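Local coordinates for protein glucanase (Klebsiella pneumoniae, PDB 5GY3) that probably hydrolyses internal beta-1,4-glucosidic bonds of cellulose and related beta-glucans, as an endoglucanase of glycoside hydrolase family 8, at residues R6-F11 with I287-Y293; M12-I18 with K50-W54; G33-L37 with L91-L96; N43-D49 with Q102-Y108. All coordinates share one frame; numbering follows the deposited sequence.

Contact 1. Residues R6-F11 with I287-Y293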
# COMPACT_ATOMS: atom_id res chain seq x y z
N ARG A 6 -17.80 -12.11 2.29
CA ARG A 6 -17.48 -12.23 3.71
C ARG A 6 -16.72 -11.01 4.21
O ARG A 6 -16.91 -10.57 5.35
CB ARG A 6 -16.68 -13.52 3.95
CG ARG A 6 -16.47 -13.86 5.40
CD ARG A 6 -17.78 -13.80 6.17
NE ARG A 6 -17.60 -14.15 7.58
CZ ARG A 6 -18.53 -13.98 8.52
NH1 ARG A 6 -19.71 -13.47 8.19
NH2 ARG A 6 -18.28 -14.32 9.78
N TYR A 7 -15.86 -10.44 3.36
CA TYR A 7 -15.12 -9.23 3.72
C TYR A 7 -16.06 -8.06 3.97
O TYR A 7 -15.90 -7.32 4.94
CB TYR A 7 -14.14 -8.92 2.59
CG TYR A 7 -13.19 -7.76 2.78
CD1 TYR A 7 -12.05 -7.89 3.57
CD2 TYR A 7 -13.39 -6.56 2.11
CE1 TYR A 7 -11.15 -6.84 3.71
CE2 TYR A 7 -12.51 -5.51 2.24
CZ TYR A 7 -11.39 -5.65 3.04
OH TYR A 7 -10.50 -4.60 3.16
N LYS A 8 -17.04 -7.87 3.08
CA LYS A 8 -17.99 -6.78 3.28
C LYS A 8 -18.82 -7.02 4.54
O LYS A 8 -19.13 -6.07 5.27
CB LYS A 8 -18.92 -6.64 2.07
CG LYS A 8 -18.25 -6.14 0.80
CD LYS A 8 -19.29 -5.87 -0.30
CE LYS A 8 -20.04 -7.14 -0.66
NZ LYS A 8 -21.03 -6.92 -1.76
N ALA A 9 -19.20 -8.27 4.79
CA ALA A 9 -20.04 -8.58 5.94
C ALA A 9 -19.32 -8.28 7.24
O ALA A 9 -19.94 -7.81 8.21
CB ALA A 9 -20.47 -10.05 5.91
N ARG A 10 -18.02 -8.52 7.29
CA ARG A 10 -17.26 -8.30 8.51
C ARG A 10 -16.74 -6.89 8.64
O ARG A 10 -16.68 -6.37 9.76
CB ARG A 10 -16.11 -9.30 8.58
CG ARG A 10 -16.61 -10.71 8.84
CD ARG A 10 -15.53 -11.60 9.37
NE ARG A 10 -14.68 -10.95 10.37
CZ ARG A 10 -13.41 -11.31 10.56
NH1 ARG A 10 -12.91 -12.29 9.83
NH2 ARG A 10 -12.67 -10.71 11.47
N PHE A 11 -16.38 -6.22 7.54
CA PHE A 11 -15.63 -4.98 7.64
C PHE A 11 -16.26 -3.77 6.96
O PHE A 11 -15.78 -2.66 7.19
CB PHE A 11 -14.22 -5.18 7.06
CG PHE A 11 -13.50 -6.36 7.64
CD1 PHE A 11 -13.11 -6.36 8.97
CD2 PHE A 11 -13.24 -7.48 6.87
CE1 PHE A 11 -12.46 -7.45 9.52
CE2 PHE A 11 -12.58 -8.57 7.41
CZ PHE A 11 -12.19 -8.55 8.74
N ILE A 287 -11.80 -16.14 3.71
CA ILE A 287 -11.75 -15.21 4.83
C ILE A 287 -12.28 -15.95 6.06
O ILE A 287 -13.50 -16.13 6.20
CB ILE A 287 -12.56 -13.94 4.55
CG1 ILE A 287 -12.07 -13.25 3.27
CG2 ILE A 287 -12.52 -12.98 5.70
CD1 ILE A 287 -10.57 -13.10 3.20
N ASP A 288 -11.38 -16.40 6.94
CA ASP A 288 -11.83 -17.08 8.14
C ASP A 288 -12.05 -16.07 9.27
O ASP A 288 -11.60 -14.91 9.23
CB ASP A 288 -10.83 -18.13 8.59
CG ASP A 288 -9.49 -17.54 8.93
OD1 ASP A 288 -9.03 -16.61 8.25
OD2 ASP A 288 -8.88 -18.06 9.86
N ASP A 289 -12.76 -16.52 10.32
CA ASP A 289 -12.97 -15.66 11.49
C ASP A 289 -11.67 -15.28 12.17
O ASP A 289 -11.62 -14.26 12.87
CB ASP A 289 -13.90 -16.37 12.49
CG ASP A 289 -15.29 -16.58 11.93
OD1 ASP A 289 -15.76 -15.71 11.16
OD2 ASP A 289 -15.93 -17.60 12.26
N LYS A 290 -10.62 -16.06 11.97
CA LYS A 290 -9.31 -15.73 12.51
C LYS A 290 -8.59 -14.64 11.70
O LYS A 290 -7.56 -14.12 12.16
CB LYS A 290 -8.47 -17.02 12.59
CG LYS A 290 -7.11 -16.87 13.19
CD LYS A 290 -7.16 -15.91 14.33
CE LYS A 290 -6.35 -16.43 15.42
NZ LYS A 290 -4.92 -16.45 15.10
N ASP A 291 -9.09 -14.23 10.54
CA ASP A 291 -8.51 -13.09 9.85
C ASP A 291 -9.01 -11.78 10.44
O ASP A 291 -10.22 -11.59 10.60
CB ASP A 291 -8.83 -13.12 8.36
CG ASP A 291 -8.06 -14.17 7.61
OD1 ASP A 291 -6.86 -14.38 7.89
OD2 ASP A 291 -8.67 -14.80 6.72
N ASP A 292 -8.09 -10.86 10.74
CA ASP A 292 -8.48 -9.50 11.04
C ASP A 292 -8.60 -8.72 9.73
O ASP A 292 -8.43 -9.29 8.65
CB ASP A 292 -7.50 -8.84 12.03
CG ASP A 292 -6.04 -8.83 11.55
OD1 ASP A 292 -5.72 -9.22 10.41
OD2 ASP A 292 -5.19 -8.40 12.36
N TYR A 293 -8.91 -7.41 9.82
CA TYR A 293 -9.04 -6.59 8.61
C TYR A 293 -7.79 -6.70 7.75
O TYR A 293 -7.87 -6.88 6.52
CB TYR A 293 -9.28 -5.10 8.96
CG TYR A 293 -8.66 -4.16 7.93
CD1 TYR A 293 -9.30 -3.88 6.72
CD2 TYR A 293 -7.41 -3.58 8.15
CE1 TYR A 293 -8.70 -3.04 5.76
CE2 TYR A 293 -6.80 -2.76 7.20
CZ TYR A 293 -7.46 -2.49 6.01
OH TYR A 293 -6.84 -1.67 5.08
O HOH W 1 -14.92 -14.57 8.47
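The Phe11 ring lies between Tyr293 CA, which sits over one face, and Arg10 CB on the opposite face, while Asp291 O approaches at its edge. The contact over the first face is a CH-pi interaction, with Tyr293 CA 3.9 Å from the centroid of the Phe11 ring. In the (alpha/alpha)6 barrel of family 8, this joins the first helix of the chain to the approach to the last: the end of helix 2-11 packs on the loop, with a type I turn from Asp288 to Asp291, that leads into helix 293-307. An aromatic suits position 11 because its flat faces can pack against backbone and aliphatic carbon alike. The Arg10 guanidinium has Phe11 CZ over one face and the carbonyl of Asp291 at its edge. NH1 and NH2 of Arg10 both bond to Asp291 O, at 2.9 and 2.7 Å, so an end-on grip holds the oxygen at the turn's end. A bend at chi3 (42°) swings that guanidinium round to the loop. Arg6, whose guanidinium has Arg10 CG over a face, reaches Asp289 at its edge: in a salt bridge, Arg6 NH2 meets the syn lone pair of Asp289 OD1 at 3.2 Å, almost exactly in the guanidinium plane. Deeper in, Tyr7 OH lies 3.5 Å from Tyr293 CE1 and is hydrogen-bonded to Ser297, while Tyr293 OH is bonded to Glu30. One water ties the solvent-facing side together: it accepts from Arg6 NE at 2.9 Å and donates to Ile287 O at 3.1 Å and to Asp289 OD1 at 3.0 Å.

Contact 2. Residues M12-I18 with K50-W54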
# COMPACT_ATOMS: atom_id res chain seq x y z
N MET A 12 -17.29 -3.93 6.15
CA MET A 12 -17.88 -2.77 5.48
C MET A 12 -19.18 -2.36 6.15
O MET A 12 -20.09 -3.18 6.32
CB MET A 12 -18.12 -3.06 3.99
CG MET A 12 -18.56 -1.83 3.22
SD MET A 12 -18.82 -2.18 1.46
CE MET A 12 -19.47 -0.60 0.92
N MET A 13 -19.27 -1.09 6.55
CA MET A 13 -20.46 -0.51 7.14
C MET A 13 -21.42 -0.04 6.06
O MET A 13 -21.00 0.24 4.93
CB MET A 13 -20.10 0.67 8.04
CG MET A 13 -19.38 0.32 9.35
SD MET A 13 -20.23 -0.92 10.35
CE MET A 13 -19.24 -2.37 10.03
N PRO A 14 -22.71 0.06 6.37
CA PRO A 14 -23.67 0.49 5.35
C PRO A 14 -23.41 1.89 4.81
O PRO A 14 -23.82 2.18 3.67
CB PRO A 14 -25.03 0.40 6.07
CG PRO A 14 -24.70 0.26 7.54
CD PRO A 14 -23.37 -0.41 7.60
N ASP A 15 -22.72 2.75 5.56
CA ASP A 15 -22.39 4.08 5.07
C ASP A 15 -21.18 4.09 4.14
O ASP A 15 -20.84 5.16 3.63
CB ASP A 15 -22.14 5.06 6.23
CG ASP A 15 -20.98 4.65 7.14
OD1 ASP A 15 -20.30 3.64 6.87
OD2 ASP A 15 -20.74 5.36 8.14
N GLY A 16 -20.56 2.94 3.88
CA GLY A 16 -19.40 2.85 3.01
C GLY A 16 -18.05 2.83 3.70
O GLY A 16 -17.03 2.78 3.00
N ARG A 17 -18.00 2.87 5.03
CA ARG A 17 -16.74 2.75 5.76
C ARG A 17 -16.25 1.31 5.79
O ARG A 17 -17.04 0.38 5.97
CB ARG A 17 -16.88 3.25 7.20
CG ARG A 17 -17.07 4.73 7.34
CD ARG A 17 -17.22 5.16 8.81
NE ARG A 17 -18.49 4.71 9.38
CZ ARG A 17 -18.62 3.98 10.48
NH1 ARG A 17 -17.55 3.63 11.18
NH2 ARG A 17 -19.82 3.62 10.90
N ILE A 18 -14.93 1.14 5.64
CA ILE A 18 -14.25 -0.11 5.97
C ILE A 18 -13.68 0.03 7.37
O ILE A 18 -13.02 1.04 7.68
CB ILE A 18 -13.13 -0.43 4.96
CG1 ILE A 18 -13.74 -0.72 3.59
CG2 ILE A 18 -12.30 -1.63 5.44
CD1 ILE A 18 -14.43 -2.07 3.48
N LYS A 50 -20.47 3.15 -3.00
CA LYS A 50 -20.63 3.44 -1.58
C LYS A 50 -19.29 3.78 -0.94
O LYS A 50 -19.17 4.75 -0.18
CB LYS A 50 -21.26 2.25 -0.85
CG LYS A 50 -22.79 2.11 -0.94
CD LYS A 50 -23.25 0.72 -0.43
CE LYS A 50 -23.41 -0.29 -1.59
NZ LYS A 50 -23.16 -1.75 -1.28
N LEU A 51 -18.27 2.96 -1.22
CA LEU A 51 -16.94 3.19 -0.65
C LEU A 51 -16.39 4.53 -1.09
O LEU A 51 -15.86 5.30 -0.28
CB LEU A 51 -16.00 2.07 -1.08
CG LEU A 51 -16.29 0.66 -0.58
CD1 LEU A 51 -15.56 -0.39 -1.42
CD2 LEU A 51 -15.90 0.55 0.88
N TRP A 52 -16.52 4.83 -2.39
CA TRP A 52 -15.97 6.07 -2.93
C TRP A 52 -16.76 7.28 -2.45
O TRP A 52 -16.17 8.31 -2.08
CB TRP A 52 -15.94 5.99 -4.46
CG TRP A 52 -15.62 7.27 -5.16
CD1 TRP A 52 -16.30 7.83 -6.21
CD2 TRP A 52 -14.53 8.16 -4.87
NE1 TRP A 52 -15.70 9.02 -6.58
CE2 TRP A 52 -14.62 9.24 -5.77
CE3 TRP A 52 -13.50 8.16 -3.92
CZ2 TRP A 52 -13.71 10.31 -5.76
CZ3 TRP A 52 -12.60 9.21 -3.91
CH2 TRP A 52 -12.71 10.28 -4.82
N GLN A 53 -18.09 7.17 -2.42
CA GLN A 53 -18.92 8.27 -1.94
C GLN A 53 -18.58 8.64 -0.50
O GLN A 53 -18.48 9.83 -0.17
CB GLN A 53 -20.40 7.91 -2.07
CG GLN A 53 -21.36 8.83 -1.32
CD GLN A 53 -22.81 8.31 -1.36
OE1 GLN A 53 -23.04 7.11 -1.50
NE2 GLN A 53 -23.77 9.23 -1.26
N TRP A 54 -18.38 7.65 0.37
CA TRP A 54 -18.03 7.98 1.74
C TRP A 54 -16.63 8.60 1.80
O TRP A 54 -16.43 9.61 2.48
CB TRP A 54 -18.11 6.75 2.65
CG TRP A 54 -17.75 7.13 4.06
CD1 TRP A 54 -18.60 7.59 5.03
CD2 TRP A 54 -16.44 7.12 4.64
NE1 TRP A 54 -17.90 7.86 6.18
CE2 TRP A 54 -16.57 7.59 5.97
CE3 TRP A 54 -15.17 6.77 4.17
CZ2 TRP A 54 -15.48 7.70 6.83
CZ3 TRP A 54 -14.09 6.87 5.03
CH2 TRP A 54 -14.25 7.34 6.35
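A type I turn from Met13 to Gly16, with an Asx turn at Asp15, brings the loop leaving helix 2-11 against helix 45-59 of the (alpha/alpha)6 fold. Gly16 is the point of closest backbone approach, its CA 4.4 Å from Leu51 CA. Its positive phi of 98° and its nearness to Lys50 O and Trp54 CB leave no room for a side chain. Beside it, Arg17 lays its aliphatic part over a face of the Trp54 indole, with Arg17 CG 3.2 Å from Trp54 CE2. The Trp54 side chain, with CG anti to the backbone N (chi1 -179°), offers that face to the loop, and Asp15 O lies 3.3 Å from Trp54 CB. The charged end of Arg17 turns to its own loop: Arg17 NE meets the syn lone pair of Asp15 OD2 at 2.7 Å, nearly straight at 178° and in the guanidinium plane. Asp15 OD1 accepts Arg17 N at 3.0 Å, from above the carboxylate plane. On the other flank the extended Met12 brings CE to 3.7 Å from Leu51 CG, and Leu51 CD2 packs on Ile18 CG1 at 3.7 Å. Gln32 of helix 29-41 bonds both Gly16 O and Ile18 N. No hydrogen bond joins the loop to helix 45-59; the two are held by carbon and ring packing, and the bonds between Asp15 and Arg17 act within the loop and fix the shape that the tryptophan receives.

Contact 3. Residues G33-L37 with L91-L96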
# COMPACT_ATOMS: atom_id res chain seq x y z
N GLY A 33 -9.12 2.53 -0.07
CA GLY A 33 -8.52 2.26 -1.37
C GLY A 33 -8.39 0.77 -1.66
O GLY A 33 -8.68 0.33 -2.78
N PHE A 34 -7.93 -0.01 -0.67
CA PHE A 34 -7.92 -1.46 -0.82
C PHE A 34 -9.30 -1.98 -1.19
O PHE A 34 -9.44 -2.78 -2.12
CB PHE A 34 -7.49 -2.15 0.49
CG PHE A 34 -6.02 -2.18 0.74
CD1 PHE A 34 -5.11 -1.83 -0.24
CD2 PHE A 34 -5.54 -2.58 1.97
CE1 PHE A 34 -3.74 -1.88 0.01
CE2 PHE A 34 -4.17 -2.63 2.23
CZ PHE A 34 -3.27 -2.27 1.25
N ALA A 35 -10.31 -1.56 -0.44
CA ALA A 35 -11.65 -2.08 -0.69
C ALA A 35 -12.18 -1.63 -2.04
O ALA A 35 -12.87 -2.39 -2.73
CB ALA A 35 -12.59 -1.64 0.43
N MET A 36 -11.89 -0.39 -2.43
CA MET A 36 -12.31 0.06 -3.76
C MET A 36 -11.67 -0.78 -4.86
O MET A 36 -12.33 -1.13 -5.84
CB MET A 36 -11.98 1.54 -3.95
CG MET A 36 -12.90 2.47 -3.18
SD MET A 36 -12.33 4.18 -3.11
CE MET A 36 -12.40 4.68 -4.84
N LEU A 37 -10.38 -1.11 -4.71
CA LEU A 37 -9.73 -2.01 -5.67
C LEU A 37 -10.43 -3.36 -5.72
O LEU A 37 -10.69 -3.90 -6.80
CB LEU A 37 -8.26 -2.21 -5.29
CG LEU A 37 -7.26 -1.10 -5.60
CD1 LEU A 37 -5.92 -1.38 -4.90
CD2 LEU A 37 -7.06 -0.99 -7.11
N LEU A 91 -3.90 4.46 -3.78
CA LEU A 91 -4.78 3.31 -3.94
C LEU A 91 -6.16 3.73 -4.40
O LEU A 91 -6.77 3.08 -5.27
CB LEU A 91 -4.88 2.54 -2.62
CG LEU A 91 -3.59 1.86 -2.18
CD1 LEU A 91 -3.67 1.49 -0.71
CD2 LEU A 91 -3.33 0.63 -3.04
N ILE A 92 -6.67 4.83 -3.83
CA ILE A 92 -7.96 5.38 -4.23
C ILE A 92 -7.93 5.80 -5.69
O ILE A 92 -8.83 5.47 -6.47
CB ILE A 92 -8.35 6.55 -3.31
CG1 ILE A 92 -8.66 6.05 -1.89
CG2 ILE A 92 -9.53 7.33 -3.89
CD1 ILE A 92 -8.62 7.15 -0.77
N ALA A 93 -6.89 6.55 -6.09
CA ALA A 93 -6.82 7.00 -7.48
C ALA A 93 -6.67 5.83 -8.43
O ALA A 93 -7.19 5.85 -9.55
CB ALA A 93 -5.65 7.98 -7.66
N TRP A 94 -5.93 4.81 -8.01
CA TRP A 94 -5.74 3.62 -8.84
C TRP A 94 -7.04 2.85 -8.99
O TRP A 94 -7.40 2.42 -10.10
CB TRP A 94 -4.65 2.74 -8.20
CG TRP A 94 -4.21 1.58 -9.01
CD1 TRP A 94 -4.28 1.43 -10.37
CD2 TRP A 94 -3.58 0.40 -8.51
NE1 TRP A 94 -3.74 0.22 -10.74
CE2 TRP A 94 -3.30 -0.43 -9.61
CE3 TRP A 94 -3.23 -0.04 -7.22
CZ2 TRP A 94 -2.70 -1.67 -9.48
CZ3 TRP A 94 -2.62 -1.28 -7.09
CH2 TRP A 94 -2.35 -2.07 -8.21
N ALA A 95 -7.78 2.68 -7.89
CA ALA A 95 -9.07 2.01 -7.96
C ALA A 95 -10.03 2.74 -8.90
O ALA A 95 -10.77 2.10 -9.66
CB ALA A 95 -9.67 1.89 -6.56
N LEU A 96 -10.02 4.08 -8.86
CA LEU A 96 -10.88 4.86 -9.75
C LEU A 96 -10.51 4.66 -11.21
O LEU A 96 -11.39 4.52 -12.07
CB LEU A 96 -10.80 6.35 -9.39
CG LEU A 96 -11.60 6.68 -8.12
CD1 LEU A 96 -11.13 7.99 -7.48
CD2 LEU A 96 -13.10 6.72 -8.45
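Gly33 makes the hollow into which Leu91 and Ile92 settle: Leu91 CB rests 3.9 Å, and Ile92 CG1 3.8 Å, from Gly33 CA. With no side chain at Gly33, Leu91 CB can rest directly on the backbone, and helices 29-41 and 86-103 draw together to 8.0 Å between the axes of their short segments, nearly parallel at 15°. One turn further on the roles reverse. The small Ala95 brings its methyl up to Met36 and Leu37, with Ala95 CB 3.5 Å from Met36 CB and 3.6 Å from Leu37 N. The larger side chains close round these two small residues from both flanks. On one, Met36 bends at chi3 (65°), and the flexible thioether carries CE to 3.9 Å from Leu96 CG and also against Ile92 CG2. On the other, the branches of Leu37 divide the work: CD1 touches both Leu91 CD2 and Trp94 CE3, whereas CD2 sits over a face of the Trp94 indole in a CH-pi contact, offset toward its rim. Leu91 CD1 pushes against Phe34 CE1 at 3.4 Å, tight for two carbons. Phe34 also touches helix 293-307, and helix 45-59 packs on the Met36 and Ile92 side through Phe48, Trp52 and Thr55. All the touching residues are buried, and the Leu91 side chain comes within about 5 Å of that of Asp87, the predicted nucleophile. Small residues flanked by large apolar ones make the near-parallel helix pair expected of an (alpha/alpha)6 barrel.

Contact 4. Residues N43-D49 with Q102-Y108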
# COMPACT_ATOMS: atom_id res chain seq x y z
N ASN A 43 -16.35 -6.92 -9.48
CA ASN A 43 -17.41 -6.37 -10.32
C ASN A 43 -18.62 -5.97 -9.48
O ASN A 43 -19.76 -6.33 -9.76
CB ASN A 43 -17.78 -7.36 -11.43
CG ASN A 43 -18.58 -6.71 -12.55
OD1 ASN A 43 -18.81 -5.50 -12.55
ND2 ASN A 43 -19.00 -7.52 -13.52
N ASP A 44 -18.36 -5.20 -8.42
CA ASP A 44 -19.36 -4.81 -7.44
C ASP A 44 -19.48 -3.29 -7.45
O ASP A 44 -18.98 -2.59 -6.57
CB ASP A 44 -18.98 -5.34 -6.03
CG ASP A 44 -20.11 -5.19 -5.02
OD1 ASP A 44 -21.08 -4.45 -5.27
OD2 ASP A 44 -20.00 -5.80 -3.94
N ARG A 45 -20.18 -2.77 -8.46
CA ARG A 45 -20.28 -1.32 -8.59
C ARG A 45 -21.06 -0.66 -7.46
O ARG A 45 -20.67 0.43 -7.02
CB ARG A 45 -20.91 -0.96 -9.95
CG ARG A 45 -20.67 0.49 -10.28
CD ARG A 45 -21.05 0.80 -11.70
NE ARG A 45 -20.77 2.19 -12.01
CZ ARG A 45 -21.10 2.77 -13.16
NH1 ARG A 45 -21.72 2.07 -14.09
NH2 ARG A 45 -20.81 4.05 -13.36
N PRO A 46 -22.16 -1.25 -6.95
CA PRO A 46 -22.81 -0.62 -5.79
C PRO A 46 -21.86 -0.43 -4.61
O PRO A 46 -21.82 0.67 -4.03
CB PRO A 46 -23.95 -1.60 -5.46
CG PRO A 46 -24.28 -2.20 -6.78
CD PRO A 46 -22.95 -2.39 -7.46
N ALA A 47 -21.07 -1.45 -4.27
CA ALA A 47 -20.13 -1.32 -3.16
C ALA A 47 -19.06 -0.29 -3.48
O ALA A 47 -18.70 0.53 -2.63
CB ALA A 47 -19.49 -2.67 -2.85
N PHE A 48 -18.53 -0.32 -4.71
CA PHE A 48 -17.53 0.67 -5.10
C PHE A 48 -18.07 2.09 -4.92
O PHE A 48 -17.38 2.95 -4.36
CB PHE A 48 -17.09 0.46 -6.55
CG PHE A 48 -16.01 1.41 -6.99
CD1 PHE A 48 -16.32 2.67 -7.46
CD2 PHE A 48 -14.67 1.04 -6.90
CE1 PHE A 48 -15.33 3.56 -7.83
CE2 PHE A 48 -13.68 1.93 -7.27
CZ PHE A 48 -14.01 3.19 -7.73
N ASP A 49 -19.28 2.36 -5.41
CA ASP A 49 -19.82 3.71 -5.31
C ASP A 49 -20.06 4.11 -3.85
O ASP A 49 -19.87 5.27 -3.49
CB ASP A 49 -21.10 3.83 -6.15
CG ASP A 49 -20.82 3.94 -7.65
OD1 ASP A 49 -19.71 4.35 -8.04
OD2 ASP A 49 -21.72 3.63 -8.46
N GLN A 102 -13.48 -0.97 -15.94
CA GLN A 102 -14.42 -2.04 -15.64
C GLN A 102 -15.83 -1.69 -16.09
O GLN A 102 -16.51 -2.50 -16.73
CB GLN A 102 -14.39 -2.35 -14.15
CG GLN A 102 -15.40 -3.38 -13.71
CD GLN A 102 -15.05 -4.77 -14.19
OE1 GLN A 102 -13.88 -5.13 -14.32
NE2 GLN A 102 -16.07 -5.57 -14.49
N TRP A 103 -16.29 -0.48 -15.77
CA TRP A 103 -17.67 -0.10 -16.00
C TRP A 103 -17.85 0.92 -17.12
O TRP A 103 -18.98 1.35 -17.36
CB TRP A 103 -18.30 0.43 -14.70
CG TRP A 103 -18.33 -0.65 -13.65
CD1 TRP A 103 -18.92 -1.88 -13.76
CD2 TRP A 103 -17.71 -0.62 -12.36
NE1 TRP A 103 -18.71 -2.61 -12.61
CE2 TRP A 103 -17.97 -1.86 -11.74
CE3 TRP A 103 -16.97 0.34 -11.66
CZ2 TRP A 103 -17.51 -2.17 -10.46
CZ3 TRP A 103 -16.51 0.03 -10.37
CH2 TRP A 103 -16.79 -1.22 -9.79
N GLN A 104 -16.76 1.29 -17.80
CA GLN A 104 -16.81 2.14 -18.99
C GLN A 104 -17.48 3.48 -18.69
O GLN A 104 -18.41 3.91 -19.37
CB GLN A 104 -17.49 1.41 -20.15
CG GLN A 104 -16.71 0.21 -20.61
CD GLN A 104 -15.42 0.61 -21.29
OE1 GLN A 104 -15.44 1.33 -22.29
NE2 GLN A 104 -14.29 0.18 -20.74
N ASP A 105 -16.99 4.14 -17.64
CA ASP A 105 -17.54 5.42 -17.20
C ASP A 105 -16.37 6.37 -16.95
O ASP A 105 -15.65 6.22 -15.96
CB ASP A 105 -18.37 5.25 -15.92
CG ASP A 105 -19.16 6.49 -15.57
OD1 ASP A 105 -18.75 7.61 -15.93
OD2 ASP A 105 -20.22 6.33 -14.93
N LYS A 106 -16.23 7.37 -17.84
CA LYS A 106 -15.10 8.30 -17.77
C LYS A 106 -15.09 9.14 -16.50
O LYS A 106 -14.04 9.69 -16.15
CB LYS A 106 -15.12 9.24 -18.98
CG LYS A 106 -16.29 10.23 -18.96
CD LYS A 106 -16.23 11.17 -20.17
CE LYS A 106 -17.51 11.99 -20.27
NZ LYS A 106 -17.90 12.58 -18.95
N ARG A 107 -16.22 9.26 -15.80
CA ARG A 107 -16.25 10.06 -14.58
C ARG A 107 -15.29 9.51 -13.52
O ARG A 107 -14.66 10.28 -12.79
CB ARG A 107 -17.69 10.15 -14.06
CG ARG A 107 -18.61 10.93 -15.02
CD ARG A 107 -20.09 10.87 -14.63
NE ARG A 107 -20.61 9.50 -14.60
CZ ARG A 107 -21.82 9.16 -14.16
NH1 ARG A 107 -22.65 10.09 -13.72
NH2 ARG A 107 -22.19 7.89 -14.16
N TYR A 108 -15.13 8.18 -13.46
CA TYR A 108 -14.16 7.62 -12.52
C TYR A 108 -12.74 8.01 -12.90
O TYR A 108 -11.90 8.26 -12.02
CB TYR A 108 -14.27 6.10 -12.48
CG TYR A 108 -15.58 5.56 -11.95
CD1 TYR A 108 -16.05 5.92 -10.69
CD2 TYR A 108 -16.32 4.66 -12.70
CE1 TYR A 108 -17.24 5.40 -10.20
CE2 TYR A 108 -17.52 4.14 -12.21
CZ TYR A 108 -17.97 4.51 -10.96
OH TYR A 108 -19.16 3.99 -10.47
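Running opposite to Trp103, the extended Arg45 chain (CG anti to the backbone N, chi1 -164°) lays CB, CG and CD over one face of the indole in a CH-pi contact, with CD 3.8 Å from the centroid of the five-membered ring, while Gln102 CG covers the opposite face. The guanidinium, 7° from the indole plane, continues past the ring over Trp103 CB. At the indole's edge Trp103 NE1 donates to Asn43 OD1 at 2.9 Å, nearly along the C=O axis. Phe48 stands between two aromatics: the Trp103 edge points at its face, offset, and its own edge meets the face of Tyr108, planes at 83°. Tyr108 OH takes Arg45 NE at 2.9 Å and donates to Asp49 OD1 at 2.5 Å, linking a cation and an anion of helix 45-59. Arg45 NH2 also forms a salt bridge with Asp105 OD2, weak as a hydrogen bond, and Arg107 grips Asp105 side-on with NE and NH2. One carboxylate thus gathers two arginines, probably balancing their charge. An aromatic cluster under a salt-bridge network here joins the capped start of helix 45-59 to the junction of helices 86-103 and 106-123 in the (alpha/alpha)6 barrel.

How the contacts relate
Contact 1 spans nearly the whole chain, bringing helix 2-11 to the approach of helix 293-307, and the other three fall between its segments. Contacts 2, 3 and 4 alternate along the sequence, interlocking helices 29-41, 45-59, 86-103 and 106-123; contacts 2 and 4 share helix 45-59, contacts 3 and 4 helix 86-103. Contacts 3 and 4 are closest, with centres about 11 Å apart, and meet where Phe48 packs on Met36 and Leu96. Contact 2 is joined to contact 1 through Ile18 against Tyr293, and contact 4 to it by a Lys8-Asp44 salt bridge. Together they bind the early helices to one another and tie the start of the chain to its end, with contact 3 nearest the predicted nucleophile.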